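Local coordinates for protein archaeosine synthase (Pyrobaculum calidifontis, PDB 5K0P) that converts the nitrile of preQ0 in the D-loop of archaeal tRNA into the formamidine of archaeosine, using free ammonium as nitrogen donor, at residues K25-F30 and E59-L65; L65-L70 and V82-V86; S7-V11 and I37-V42; L10-R16 and F30-Y36. All blocks are in the same frame, centred on the assembly; numbering follows the deposited sequence.

Contact 1. Residues K25-F30 and E59-L65; sequences KTVDSF and EILHEEL
The imidazole of His62 is held between two unlike groups: the carboxylate of Asp28 over one face and Phe30 over the other. The acid does not meet the ring nitrogens head-on. Its plane is turned only 20° from that of the ring, and Asp28 OD2 sits over the rim, 3.3 Å from His62 NE2, at a poor angle for a hydrogen bond. Phe30 turns its edge to the opposite face in a T-shaped pair, centroids 5.1 Å apart and planes at 73°. Its CG lies between the backbone N and carbonyl carbon (chi1 61°), which swings the ring over to the helix, where CE2 meets Leu65 CD1 at 3.5 Å. Ser88 and Ser19 hydrogen-bond His62 ND1 and NE2, fixing the rotation of the imidazole.

Two waters donate to Asp28 OD2. One, at 2.8 Å from OD2, also donates to Ile60 O; the other accepts from His62 N in the first turn of the helix. At the start of that helix Glu64 OE1 takes the N-H of the N-cap residue Leu61 at 3.3 Å, as in one half of a capping box. At the solvent-exposed end a long lysine suits the reach required: bent at its last torsion, Lys25 brings NZ to the syn lone pair of Glu59 OE2 at 2.7 Å, a salt bridge.

Asp28, the inferred proton donor/acceptor, lies beside the nucleophile Cys21, while His62 and Glu63 bind substrate: one subunit's share of the active site, completed by Leu43 to Glu46 of an adjacent subunit, as in interface sites of the tunnel fold.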
loop_
_atom_site.group_PDB
_atom_site.type_symbol
_atom_site.label_atom_id
_atom_site.label_comp_id
_atom_site.label_asym_id
_atom_site.label_seq_id
_atom_site.Cartn_x
_atom_site.Cartn_y
_atom_site.Cartn_z
ATOM N N LYS A 25 5.430 16.281 30.750
ATOM C CA LYS A 25 4.411 15.676 31.613
ATOM C C LYS A 25 3.099 15.242 30.877
ATOM O O LYS A 25 2.019 15.147 31.461
ATOM C CB LYS A 25 4.151 16.562 32.859
ATOM C CG LYS A 25 5.367 16.721 33.754
ATOM C CD LYS A 25 4.981 17.269 35.143
ATOM C CE LYS A 25 6.101 17.083 36.185
ATOM N NZ LYS A 25 6.168 15.748 36.940
ATOM N N THR A 26 3.228 14.883 29.618
ATOM C CA THR A 26 2.101 14.411 28.805
ATOM C C THR A 26 2.326 12.966 28.289
ATOM O O THR A 26 3.439 12.409 28.324
ATOM C CB THR A 26 1.832 15.340 27.623
ATOM O OG1 THR A 26 2.973 15.320 26.770
ATOM C CG2 THR A 26 1.526 16.777 28.132
ATOM N N VAL A 27 1.238 12.381 27.814
ATOM C CA VAL A 27 1.242 11.025 27.398
ATOM C C VAL A 27 2.127 10.895 26.175
ATOM O O VAL A 27 2.069 11.726 25.276
ATOM C CB VAL A 27 -0.178 10.543 27.062
ATOM C CG1 VAL A 27 -0.114 9.165 26.382
ATOM C CG2 VAL A 27 -0.970 10.464 28.345
ATOM N N ASP A 28 2.915 9.831 26.187
ATOM C CA ASP A 28 3.921 9.561 25.204
ATOM C C ASP A 28 3.545 8.164 24.716
ATOM O O ASP A 28 3.909 7.149 25.322
ATOM C CB ASP A 28 5.282 9.599 25.916
ATOM C CG ASP A 28 6.459 9.865 24.970
ATOM O OD1 ASP A 28 6.225 9.988 23.765
ATOM O OD2 ASP A 28 7.627 9.913 25.441
ATOM N N SER A 29 2.817 8.137 23.619
ATOM C CA SER A 29 2.318 6.912 23.035
ATOM C C SER A 29 3.416 6.176 22.212
ATOM O O SER A 29 4.302 6.787 21.736
ATOM C CB SER A 29 1.063 7.300 22.254
ATOM O OG SER A 29 0.576 6.197 21.517
ATOM N N PHE A 30 3.455 4.857 22.207
ATOM C CA PHE A 30 4.437 4.092 21.496
ATOM C C PHE A 30 3.948 2.790 20.923
ATOM O O PHE A 30 2.931 2.252 21.346
ATOM C CB PHE A 30 5.735 3.846 22.324
ATOM C CG PHE A 30 5.568 3.076 23.599
ATOM C CD1 PHE A 30 5.616 1.747 23.608
ATOM C CD2 PHE A 30 5.360 3.742 24.799
ATOM C CE1 PHE A 30 5.489 1.023 24.784
ATOM C CE2 PHE A 30 5.192 3.081 25.979
ATOM C CZ PHE A 30 5.273 1.681 26.002
ATOM N N GLU A 59 6.629 8.269 34.303
ATOM C CA GLU A 59 7.508 9.223 33.624
ATOM C C GLU A 59 8.796 8.513 33.350
ATOM O O GLU A 59 9.519 8.128 34.258
ATOM C CB GLU A 59 7.807 10.502 34.490
ATOM C CG GLU A 59 6.593 11.444 34.574
ATOM C CD GLU A 59 6.858 12.814 35.182
ATOM O OE1 GLU A 59 8.058 13.245 35.315
ATOM O OE2 GLU A 59 5.796 13.464 35.519
ATOM N N ILE A 60 9.094 8.354 32.087
ATOM C CA ILE A 60 10.273 7.600 31.708
ATOM C C ILE A 60 10.581 7.910 30.279
ATOM O O ILE A 60 9.664 7.907 29.480
ATOM C CB ILE A 60 10.058 6.081 31.889
ATOM C CG1 ILE A 60 11.361 5.312 31.552
ATOM C CG2 ILE A 60 8.847 5.509 31.117
ATOM C CD1 ILE A 60 11.252 3.851 31.941
ATOM N N LEU A 61 11.830 8.204 29.952
ATOM C CA LEU A 61 12.193 8.441 28.527
ATOM C C LEU A 61 12.100 7.126 27.713
ATOM O O LEU A 61 12.373 6.044 28.270
ATOM C CB LEU A 61 13.637 8.926 28.413
ATOM C CG LEU A 61 13.887 10.242 29.070
ATOM C CD1 LEU A 61 15.383 10.434 29.139
ATOM C CD2 LEU A 61 13.194 11.394 28.345
ATOM N N HIS A 62 11.683 7.191 26.438
ATOM C CA HIS A 62 11.648 5.935 25.653
ATOM C C HIS A 62 13.010 5.211 25.519
ATOM O O HIS A 62 13.054 3.962 25.459
ATOM C CB HIS A 62 10.875 6.071 24.315
ATOM C CG HIS A 62 9.397 6.340 24.514
ATOM N ND1 HIS A 62 8.557 6.798 23.514
ATOM C CD2 HIS A 62 8.627 6.243 25.636
ATOM C CE1 HIS A 62 7.334 6.948 23.999
ATOM N NE2 HIS A 62 7.356 6.632 25.297
ATOM N N GLU A 63 14.090 5.978 25.530
ATOM C CA GLU A 63 15.411 5.386 25.514
ATOM C C GLU A 63 15.632 4.487 26.725
ATOM O O GLU A 63 16.341 3.494 26.600
ATOM C CB GLU A 63 16.533 6.461 25.398
ATOM C CG GLU A 63 16.682 7.333 26.645
ATOM C CD GLU A 63 17.422 8.684 26.461
ATOM O OE1 GLU A 63 18.469 8.915 27.169
ATOM O OE2 GLU A 63 16.953 9.551 25.683
ATOM N N GLU A 64 15.032 4.833 27.882
ATOM C CA GLU A 64 15.146 4.068 29.135
ATOM C C GLU A 64 14.153 2.955 29.156
ATOM O O GLU A 64 14.428 1.865 29.639
ATOM C CB GLU A 64 14.904 4.955 30.373
ATOM C CG GLU A 64 15.995 5.944 30.573
ATOM C CD GLU A 64 15.574 7.147 31.449
ATOM O OE1 GLU A 64 14.379 7.373 31.864
ATOM O OE2 GLU A 64 16.477 7.922 31.692
ATOM N N LEU A 65 12.956 3.277 28.711
ATOM C CA LEU A 65 11.915 2.270 28.583
ATOM C C LEU A 65 12.383 1.076 27.775
ATOM O O LEU A 65 12.202 -0.046 28.253
ATOM C CB LEU A 65 10.616 2.874 28.000
ATOM C CG LEU A 65 9.330 1.989 28.107
ATOM C CD1 LEU A 65 8.096 2.922 28.004
ATOM C CD2 LEU A 65 9.291 0.874 27.035
HETATM O O HOH W 1 7.589 8.755 28.026
HETATM O O HOH W 2 10.692 9.634 25.374
#

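Contact 2. Residues L65-L70 and V82-V86; sequences LAVDLL and VKVTV
Ala66 and Val86 meet most closely here, with Ala66 CB 3.6 Å from Val86 CG2. The small methyl lets the helix come down onto the strand, their axes 7.9 Å apart at closest approach and their directions 149° apart. Val84, two residues before Val86 and on the same face, splits its methyls between Ala66 and Leu70, one helical turn apart. CG1, anti to the backbone N (chi1 178°), rests on Ala66 O at 3.7 Å; CG2 turns to Leu70, lying 3.8 Å from its CA. A beta-branched residue thus fills the space on both sides of its own CB. Leu69 CD2 crosses over Val84 CG1 at about a right angle, 4.1 Å away, and Leu65 CD2 meets Val86 CG2 in the same crosswise manner. At the far end Leu70 reaches along the strand, where CD1 packs on Val82 O at 3.7 Å.

Outside this apolar layer, helix bonds hold the touching residues in place. Ala66 O, which Val84 leans on, accepts the N-H of Leu70 at 3.0 Å, and Leu65 O likewise takes that of Leu69. On a side of the helix turned from the strand, Asp68 hydrogen-bonds to the hydroxyl of Tyr55.

Strand 81-90 runs between strands 27-37 and 93-102, so helix 62-77 lies over several strands at once: Leu69 also covers Val32, Ala66 reaches Val97, and Val86 packs on His62 at the start of the helix.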
loop_
_atom_site.group_PDB
_atom_site.type_symbol
_atom_site.label_atom_id
_atom_site.label_comp_id
_atom_site.label_asym_id
_atom_site.label_seq_id
_atom_site.Cartn_x
_atom_site.Cartn_y
_atom_site.Cartn_z
ATOM N N LEU A 65 12.956 3.277 28.711
ATOM C CA LEU A 65 11.915 2.270 28.583
ATOM C C LEU A 65 12.383 1.076 27.775
ATOM O O LEU A 65 12.202 -0.046 28.253
ATOM C CB LEU A 65 10.616 2.874 28.000
ATOM C CG LEU A 65 9.330 1.989 28.107
ATOM C CD1 LEU A 65 8.096 2.922 28.004
ATOM C CD2 LEU A 65 9.291 0.874 27.035
ATOM N N ALA A 66 12.976 1.280 26.579
ATOM C CA ALA A 66 13.412 0.104 25.784
ATOM C C ALA A 66 14.355 -0.814 26.561
ATOM O O ALA A 66 14.200 -2.082 26.570
ATOM C CB ALA A 66 14.094 0.546 24.444
ATOM N N VAL A 67 15.289 -0.171 27.260
ATOM C CA VAL A 67 16.280 -0.881 28.072
ATOM C C VAL A 67 15.629 -1.551 29.310
ATOM O O VAL A 67 15.898 -2.696 29.620
ATOM C CB VAL A 67 17.440 0.030 28.455
ATOM C CG1 VAL A 67 18.383 -0.713 29.321
ATOM C CG2 VAL A 67 18.139 0.531 27.207
ATOM N N ASP A 68 14.712 -0.852 29.948
ATOM C CA ASP A 68 14.012 -1.392 31.108
ATOM C C ASP A 68 13.185 -2.633 30.730
ATOM O O ASP A 68 13.202 -3.628 31.439
ATOM C CB ASP A 68 13.119 -0.328 31.749
ATOM C CG ASP A 68 12.601 -0.758 33.062
ATOM O OD1 ASP A 68 13.412 -0.953 33.978
ATOM O OD2 ASP A 68 11.409 -0.953 33.165
ATOM N N LEU A 69 12.485 -2.560 29.609
ATOM C CA LEU A 69 11.651 -3.651 29.148
ATOM C C LEU A 69 12.556 -4.844 28.757
ATOM O O LEU A 69 12.211 -5.961 29.029
ATOM C CB LEU A 69 10.729 -3.186 27.978
ATOM C CG LEU A 69 9.755 -4.246 27.376
ATOM C CD1 LEU A 69 8.858 -4.828 28.463
ATOM C CD2 LEU A 69 8.863 -3.661 26.261
ATOM N N LEU A 70 13.702 -4.605 28.148
ATOM C CA LEU A 70 14.710 -5.691 27.897
ATOM C C LEU A 70 15.097 -6.433 29.119
ATOM O O LEU A 70 15.159 -7.714 29.130
ATOM C CB LEU A 70 15.946 -5.115 27.235
ATOM C CG LEU A 70 16.953 -6.187 26.834
ATOM C CD1 LEU A 70 17.306 -6.143 25.373
ATOM C CD2 LEU A 70 18.211 -5.999 27.625
ATOM N N VAL A 82 17.535 -11.327 22.885
ATOM C CA VAL A 82 16.343 -10.440 23.027
ATOM C C VAL A 82 16.654 -9.119 22.405
ATOM O O VAL A 82 17.761 -8.565 22.614
ATOM C CB VAL A 82 16.011 -10.065 24.485
ATOM C CG1 VAL A 82 14.627 -9.397 24.641
ATOM C CG2 VAL A 82 15.926 -11.283 25.259
ATOM N N LYS A 83 15.676 -8.595 21.668
ATOM C CA LYS A 83 15.722 -7.270 21.160
ATOM C C LYS A 83 14.380 -6.610 21.369
ATOM O O LYS A 83 13.334 -7.217 21.113
ATOM C CB LYS A 83 16.082 -7.279 19.671
ATOM C CG LYS A 83 16.195 -5.908 19.081
ATOM C CD LYS A 83 16.743 -5.906 17.667
ATOM C CE LYS A 83 15.649 -6.308 16.671
ATOM N NZ LYS A 83 16.036 -6.135 15.232
ATOM N N VAL A 84 14.442 -5.345 21.809
ATOM C CA VAL A 84 13.305 -4.512 22.075
ATOM C C VAL A 84 13.401 -3.233 21.271
ATOM O O VAL A 84 14.405 -2.548 21.362
ATOM C CB VAL A 84 13.264 -4.101 23.545
ATOM C CG1 VAL A 84 12.064 -3.173 23.804
ATOM C CG2 VAL A 84 13.212 -5.322 24.456
ATOM N N THR A 85 12.319 -2.851 20.600
ATOM C CA THR A 85 12.313 -1.719 19.749
ATOM C C THR A 85 11.084 -0.929 20.101
ATOM O O THR A 85 9.966 -1.485 20.087
ATOM C CB THR A 85 12.262 -2.065 18.220
ATOM O OG1 THR A 85 13.453 -2.827 17.811
ATOM C CG2 THR A 85 12.291 -0.745 17.439
ATOM N N VAL A 86 11.324 0.334 20.486
ATOM C CA VAL A 86 10.274 1.278 20.884
ATOM C C VAL A 86 10.221 2.400 19.879
ATOM O O VAL A 86 11.237 3.060 19.709
ATOM C CB VAL A 86 10.539 1.824 22.300
ATOM C CG1 VAL A 86 9.501 2.857 22.675
ATOM C CG2 VAL A 86 10.647 0.683 23.295
#

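Contact 3. Residues S7-V11 and I37-V42; sequences SPSLV and IPRGAV
Pro38 meets the carbonyl of Pro8, its CD 3.5 Å from Pro8 O, where the hairpin formed by strands 10-20 and 27-37 gives way to loop. The backbone contact here is one of van der Waals touch. Pro38 lies across from Pro8; as a proline it has no N-H to give, and past Val11 and Tyr36 no direct hydrogen bond joins the segments. Ser9 O nestles against Ile37, meeting CG1 and CG2 alike at 3.5 Å, with CG1 held anti to the carbonyl carbon (chi1 -62°).

Two carbonyl oxygens, both acceptors, are joined by a water that donates to each: to Pro8 O at 2.6 Å and to Pro38 O. Nearby, Ser7 OG borders the Pro38 ring at CB.

At this edge the sheet runs on into a neighbouring subunit. Leu10 pairs in an antiparallel ladder with a strand of that chain, and Ser9 OG hydrogen-bonds to the backbone N of its Glu100, in keeping with the tunnel fold, whose sheets continue from one subunit to the next.

Most apolar contacts involve the two proline rings. The rigid ring of Pro38 gives Pro8, Val11 and Ser7 a fixed surface to pack on; Val11 CG2 crosses Pro38 CG at about a right angle, 4.0 Å away, and Pro8 CD meets Val42 CG2 in the same crosswise way at 3.9 Å. Apart from the rings, Leu10 CD1 slants across Ile37 CG1.

Gly40, poorly ordered, turns the loop with the positive phi (54°) that glycine adopts easily. The loop then leads through Val42 to the substrate-binding residues Leu43 to Glu46.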
loop_
_atom_site.group_PDB
_atom_site.type_symbol
_atom_site.label_atom_id
_atom_site.label_comp_id
_atom_site.label_asym_id
_atom_site.label_seq_id
_atom_site.Cartn_x
_atom_site.Cartn_y
_atom_site.Cartn_z
ATOM N N SER A 7 10.905 -26.016 22.141
ATOM C CA SER A 7 10.346 -24.677 22.112
ATOM C C SER A 7 10.558 -24.032 20.709
ATOM O O SER A 7 11.236 -24.582 19.851
ATOM C CB SER A 7 10.902 -23.851 23.282
ATOM O OG SER A 7 12.260 -23.647 23.077
ATOM N N PRO A 8 9.895 -22.897 20.448
ATOM C CA PRO A 8 10.183 -22.193 19.197
ATOM C C PRO A 8 11.622 -21.743 19.051
ATOM O O PRO A 8 12.336 -21.589 20.047
ATOM C CB PRO A 8 9.291 -20.965 19.261
ATOM C CG PRO A 8 8.267 -21.262 20.282
ATOM C CD PRO A 8 8.839 -22.253 21.227
ATOM N N SER A 9 12.002 -21.498 17.812
ATOM C CA SER A 9 13.258 -20.891 17.463
ATOM C C SER A 9 13.304 -19.385 17.703
ATOM O O SER A 9 14.373 -18.866 17.984
ATOM C CB SER A 9 13.597 -21.164 15.986
ATOM O OG SER A 9 13.577 -22.558 15.721
ATOM N N LEU A 10 12.182 -18.690 17.538
ATOM C CA LEU A 10 12.121 -17.229 17.622
ATOM C C LEU A 10 10.663 -16.856 17.895
ATOM O O LEU A 10 9.757 -17.458 17.333
ATOM C CB LEU A 10 12.548 -16.531 16.295
ATOM C CG LEU A 10 12.758 -15.033 16.366
ATOM C CD1 LEU A 10 13.951 -14.762 17.295
ATOM C CD2 LEU A 10 13.109 -14.433 15.033
ATOM N N VAL A 11 10.457 -15.905 18.788
ATOM C CA VAL A 11 9.150 -15.314 18.978
ATOM C C VAL A 11 9.253 -13.816 18.785
ATOM O O VAL A 11 10.223 -13.228 19.228
ATOM C CB VAL A 11 8.630 -15.622 20.393
ATOM C CG1 VAL A 11 7.286 -14.937 20.667
ATOM C CG2 VAL A 11 8.484 -17.096 20.647
ATOM N N ILE A 37 14.751 -15.435 21.526
ATOM C CA ILE A 37 14.883 -16.881 21.366
ATOM C C ILE A 37 14.618 -17.514 22.695
ATOM O O ILE A 37 15.374 -17.250 23.661
ATOM C CB ILE A 37 16.277 -17.293 20.903
ATOM C CG1 ILE A 37 16.527 -16.669 19.563
ATOM C CG2 ILE A 37 16.413 -18.858 20.800
ATOM C CD1 ILE A 37 17.880 -16.931 19.015
ATOM N N PRO A 38 13.567 -18.369 22.777
ATOM C CA PRO A 38 13.279 -19.066 24.017
ATOM C C PRO A 38 14.383 -20.049 24.312
ATOM O O PRO A 38 14.991 -20.596 23.342
ATOM C CB PRO A 38 11.986 -19.831 23.704
ATOM C CG PRO A 38 11.347 -19.055 22.605
ATOM C CD PRO A 38 12.513 -18.590 21.771
ATOM N N ARG A 39 14.652 -20.228 25.634
ATOM C CA ARG A 39 15.433 -21.348 26.157
ATOM C C ARG A 39 14.651 -22.037 27.275
ATOM O O ARG A 39 14.764 -21.685 28.474
ATOM C CB ARG A 39 16.828 -20.923 26.677
ATOM C CG ARG A 39 17.634 -22.184 27.096
ATOM C CD ARG A 39 18.852 -21.940 27.994
ATOM N NE ARG A 39 19.973 -21.303 27.292
ATOM C CZ ARG A 39 20.378 -20.020 27.393
ATOM N NH1 ARG A 39 21.422 -19.618 26.650
ATOM N NH2 ARG A 39 19.783 -19.124 28.199
ATOM N N GLY A 40 13.829 -22.995 26.909
ATOM C CA GLY A 40 12.922 -23.613 27.902
ATOM C C GLY A 40 11.971 -22.748 28.757
ATOM O O GLY A 40 11.457 -23.216 29.807
ATOM N N ALA A 41 11.745 -21.510 28.330
ATOM C CA ALA A 41 10.603 -20.772 28.792
ATOM C C ALA A 41 10.211 -19.790 27.699
ATOM O O ALA A 41 11.060 -19.026 27.132
ATOM C CB ALA A 41 10.904 -20.055 30.106
ATOM N N VAL A 42 8.926 -19.878 27.369
ATOM C CA VAL A 42 8.233 -18.933 26.538
ATOM C C VAL A 42 7.575 -17.904 27.446
ATOM O O VAL A 42 6.945 -18.262 28.465
ATOM C CB VAL A 42 7.177 -19.625 25.635
ATOM C CG1 VAL A 42 6.185 -18.617 25.047
ATOM C CG2 VAL A 42 7.927 -20.374 24.557
HETATM O O HOH W 3 14.727 -22.188 21.018
#

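Contact 4. Residues L10-R16 and F30-Y36; sequences LVRLKTR and FEVSVEY
Val34 O receives the N-H of Leu13 at 2.7 Å and nearly straight (173°), while Arg12 CA brings a C-H to the same oxygen at 3.3 Å. Leu13 O takes Val34 N in return; Val11 with Tyr36 and Thr15 with Val32 form the other hydrogen-bonded pairs of this antiparallel ladder.

Val11, Leu13, Thr15, Val32, Val34 and Tyr36 share one face. Tyr36 CG takes the position between backbone N and carbonyl carbon (chi1 76°), laying the ring alongside Val11, with CE1 3.6 Å from Val11 CB. Leu13 CD1 comes to the ring edge.

The other face is polar. Glu35 OE1 lies over the Arg12 guanidinium in a salt bridge whose modelled length is doubtfully short. Lys14, bent at its third torsion (chi3 -67°), lays CE on Ser33 OG at 3.5 Å, and its NZ stays 4.5 Å from Glu31 OE1, beyond a salt bridge.

Tyr36 OH hydrogen-bonds to Leu43 N, Glu35 OE2 to Tyr81 OH, and Thr15 OG1 to Gly92 O of a neighbouring subunit. With helix 45-53 covering Leu13 and Val34, and strand 10-20 pairing onward with that subunit, this is one of the two hairpins that each subunit gives to the continuous sheet of a tunnel-fold pentamer.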
loop_
_atom_site.group_PDB
_atom_site.type_symbol
_atom_site.label_atom_id
_atom_site.label_comp_id
_atom_site.label_asym_id
_atom_site.label_seq_id
_atom_site.Cartn_x
_atom_site.Cartn_y
_atom_site.Cartn_z
ATOM N N LEU A 10 12.182 -18.690 17.538
ATOM C CA LEU A 10 12.121 -17.229 17.622
ATOM C C LEU A 10 10.663 -16.856 17.895
ATOM O O LEU A 10 9.757 -17.458 17.333
ATOM C CB LEU A 10 12.548 -16.531 16.295
ATOM C CG LEU A 10 12.758 -15.033 16.366
ATOM C CD1 LEU A 10 13.951 -14.762 17.295
ATOM C CD2 LEU A 10 13.109 -14.433 15.033
ATOM N N VAL A 11 10.457 -15.905 18.788
ATOM C CA VAL A 11 9.150 -15.314 18.978
ATOM C C VAL A 11 9.253 -13.816 18.785
ATOM O O VAL A 11 10.223 -13.228 19.228
ATOM C CB VAL A 11 8.630 -15.622 20.393
ATOM C CG1 VAL A 11 7.286 -14.937 20.667
ATOM C CG2 VAL A 11 8.484 -17.096 20.647
ATOM N N ARG A 12 8.257 -13.241 18.109
ATOM C CA ARG A 12 8.168 -11.821 17.870
ATOM C C ARG A 12 6.856 -11.370 18.469
ATOM O O ARG A 12 5.802 -11.975 18.185
ATOM C CB ARG A 12 8.262 -11.503 16.374
ATOM C CG ARG A 12 9.631 -11.865 15.748
ATOM C CD ARG A 12 9.900 -11.380 14.281
ATOM N NE ARG A 12 11.156 -11.918 13.724
ATOM C CZ ARG A 12 12.153 -11.185 13.230
ATOM N NH1 ARG A 12 13.230 -11.759 12.824
ATOM N NH2 ARG A 12 12.073 -9.886 13.165
ATOM N N LEU A 13 6.917 -10.338 19.304
ATOM C CA LEU A 13 5.687 -9.723 19.886
ATOM C C LEU A 13 5.650 -8.271 19.589
ATOM O O LEU A 13 6.687 -7.635 19.598
ATOM C CB LEU A 13 5.609 -9.935 21.372
ATOM C CG LEU A 13 5.865 -11.337 21.792
ATOM C CD1 LEU A 13 6.288 -11.378 23.263
ATOM C CD2 LEU A 13 4.643 -12.189 21.499
ATOM N N LYS A 14 4.468 -7.722 19.310
ATOM C CA LYS A 14 4.352 -6.340 18.932
ATOM C C LYS A 14 3.061 -5.801 19.471
ATOM O O LYS A 14 2.000 -6.407 19.265
ATOM C CB LYS A 14 4.333 -6.194 17.417
ATOM C CG LYS A 14 4.117 -4.758 16.964
ATOM C CD LYS A 14 4.043 -4.552 15.415
ATOM C CE LYS A 14 5.372 -4.844 14.711
ATOM N NZ LYS A 14 5.126 -4.591 13.275
ATOM N N THR A 15 3.129 -4.654 20.134
ATOM C CA THR A 15 1.908 -4.067 20.679
ATOM C C THR A 15 2.044 -2.552 20.897
ATOM O O THR A 15 3.104 -1.974 20.651
ATOM C CB THR A 15 1.445 -4.827 21.953
ATOM O OG1 THR A 15 0.086 -4.471 22.216
ATOM C CG2 THR A 15 2.271 -4.440 23.170
ATOM N N ARG A 16 0.973 -1.888 21.328
ATOM C CA ARG A 16 1.016 -0.446 21.592
ATOM C C ARG A 16 1.130 -0.250 23.095
ATOM O O ARG A 16 0.676 -1.050 23.876
ATOM C CB ARG A 16 -0.232 0.294 21.050
ATOM C CG ARG A 16 -0.438 0.207 19.498
ATOM C CD ARG A 16 0.275 1.300 18.656
ATOM N NE ARG A 16 -0.346 2.593 19.005
ATOM C CZ ARG A 16 -1.449 3.094 18.446
ATOM N NH1 ARG A 16 -2.038 2.463 17.439
ATOM N NH2 ARG A 16 -1.964 4.253 18.875
ATOM N N PHE A 30 3.455 4.857 22.207
ATOM C CA PHE A 30 4.437 4.092 21.496
ATOM C C PHE A 30 3.948 2.790 20.923
ATOM O O PHE A 30 2.931 2.252 21.346
ATOM C CB PHE A 30 5.735 3.846 22.324
ATOM C CG PHE A 30 5.568 3.076 23.599
ATOM C CD1 PHE A 30 5.616 1.747 23.608
ATOM C CD2 PHE A 30 5.360 3.742 24.799
ATOM C CE1 PHE A 30 5.489 1.023 24.784
ATOM C CE2 PHE A 30 5.192 3.081 25.979
ATOM C CZ PHE A 30 5.273 1.681 26.002
ATOM N N GLU A 31 4.725 2.289 19.944
ATOM C CA GLU A 31 4.632 0.944 19.536
ATOM C C GLU A 31 5.919 0.199 19.988
ATOM O O GLU A 31 7.010 0.648 19.781
ATOM C CB GLU A 31 4.430 0.933 17.984
ATOM C CG GLU A 31 4.157 -0.493 17.527
ATOM C CD GLU A 31 4.367 -0.714 16.041
ATOM O OE1 GLU A 31 5.573 -0.790 15.568
ATOM O OE2 GLU A 31 3.312 -0.859 15.376
ATOM N N VAL A 32 5.772 -0.962 20.572
ATOM C CA VAL A 32 6.908 -1.746 21.025
ATOM C C VAL A 32 6.913 -3.099 20.372
ATOM O O VAL A 32 5.848 -3.753 20.266
ATOM C CB VAL A 32 6.963 -1.831 22.551
ATOM C CG1 VAL A 32 5.697 -2.465 23.167
ATOM C CG2 VAL A 32 8.192 -2.640 23.005
ATOM N N SER A 33 8.091 -3.489 19.904
ATOM C CA SER A 33 8.327 -4.808 19.241
ATOM C C SER A 33 9.374 -5.513 20.090
ATOM O O SER A 33 10.371 -4.901 20.398
ATOM C CB SER A 33 8.871 -4.626 17.819
ATOM O OG SER A 33 7.873 -4.058 17.027
ATOM N N VAL A 34 9.116 -6.761 20.494
ATOM C CA VAL A 34 10.135 -7.575 21.146
ATOM C C VAL A 34 10.340 -8.845 20.374
ATOM O O VAL A 34 9.370 -9.528 19.933
ATOM C CB VAL A 34 9.751 -7.825 22.609
ATOM C CG1 VAL A 34 10.766 -8.651 23.353
ATOM C CG2 VAL A 34 9.530 -6.483 23.272
ATOM N N GLU A 35 11.606 -9.221 20.238
ATOM C CA GLU A 35 11.895 -10.490 19.579
ATOM C C GLU A 35 12.895 -11.198 20.436
ATOM O O GLU A 35 13.775 -10.547 21.000
ATOM C CB GLU A 35 12.225 -10.128 18.147
ATOM C CG GLU A 35 13.461 -10.583 17.568
ATOM C CD GLU A 35 13.767 -10.033 16.174
ATOM O OE1 GLU A 35 12.864 -9.558 15.401
ATOM O OE2 GLU A 35 14.984 -10.140 15.899
ATOM N N TYR A 36 12.687 -12.479 20.669
ATOM C CA TYR A 36 13.599 -13.291 21.463
ATOM C C TYR A 36 13.659 -14.770 21.118
ATOM O O TYR A 36 12.765 -15.307 20.500
ATOM C CB TYR A 36 13.245 -13.111 22.970
ATOM C CG TYR A 36 12.035 -13.853 23.401
ATOM C CD1 TYR A 36 10.795 -13.355 23.120
ATOM C CD2 TYR A 36 12.143 -15.090 24.069
ATOM C CE1 TYR A 36 9.641 -14.073 23.512
ATOM C CE2 TYR A 36 10.997 -15.819 24.469
ATOM C CZ TYR A 36 9.752 -15.307 24.173
ATOM O OH TYR A 36 8.587 -16.039 24.484
#

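Contact 2 is wholly buried and apolar, close to the centre of the chain, whereas contacts 1, 3 and 4 mix buried with exposed residues. Contacts 1 and 3 lie on opposite sides of that centre, their nearest atoms about 16 Å apart: one holds charged and aromatic groups of the active site, the other is mainly van der Waals packing of prolines; each has bridging water. Contact 4 spans the hairpin between them, sharing Phe30 with contact 1 and Leu10 and Val11 with contact 3. Contacts 1 and 2 both use the N-terminal half of helix 62-77, sharing Leu65. Backbone pairing of Ser33 with Thr85 probably ties contact 4 to contact 2, and contacts 3 and 4 touch the same neighbouring subunit.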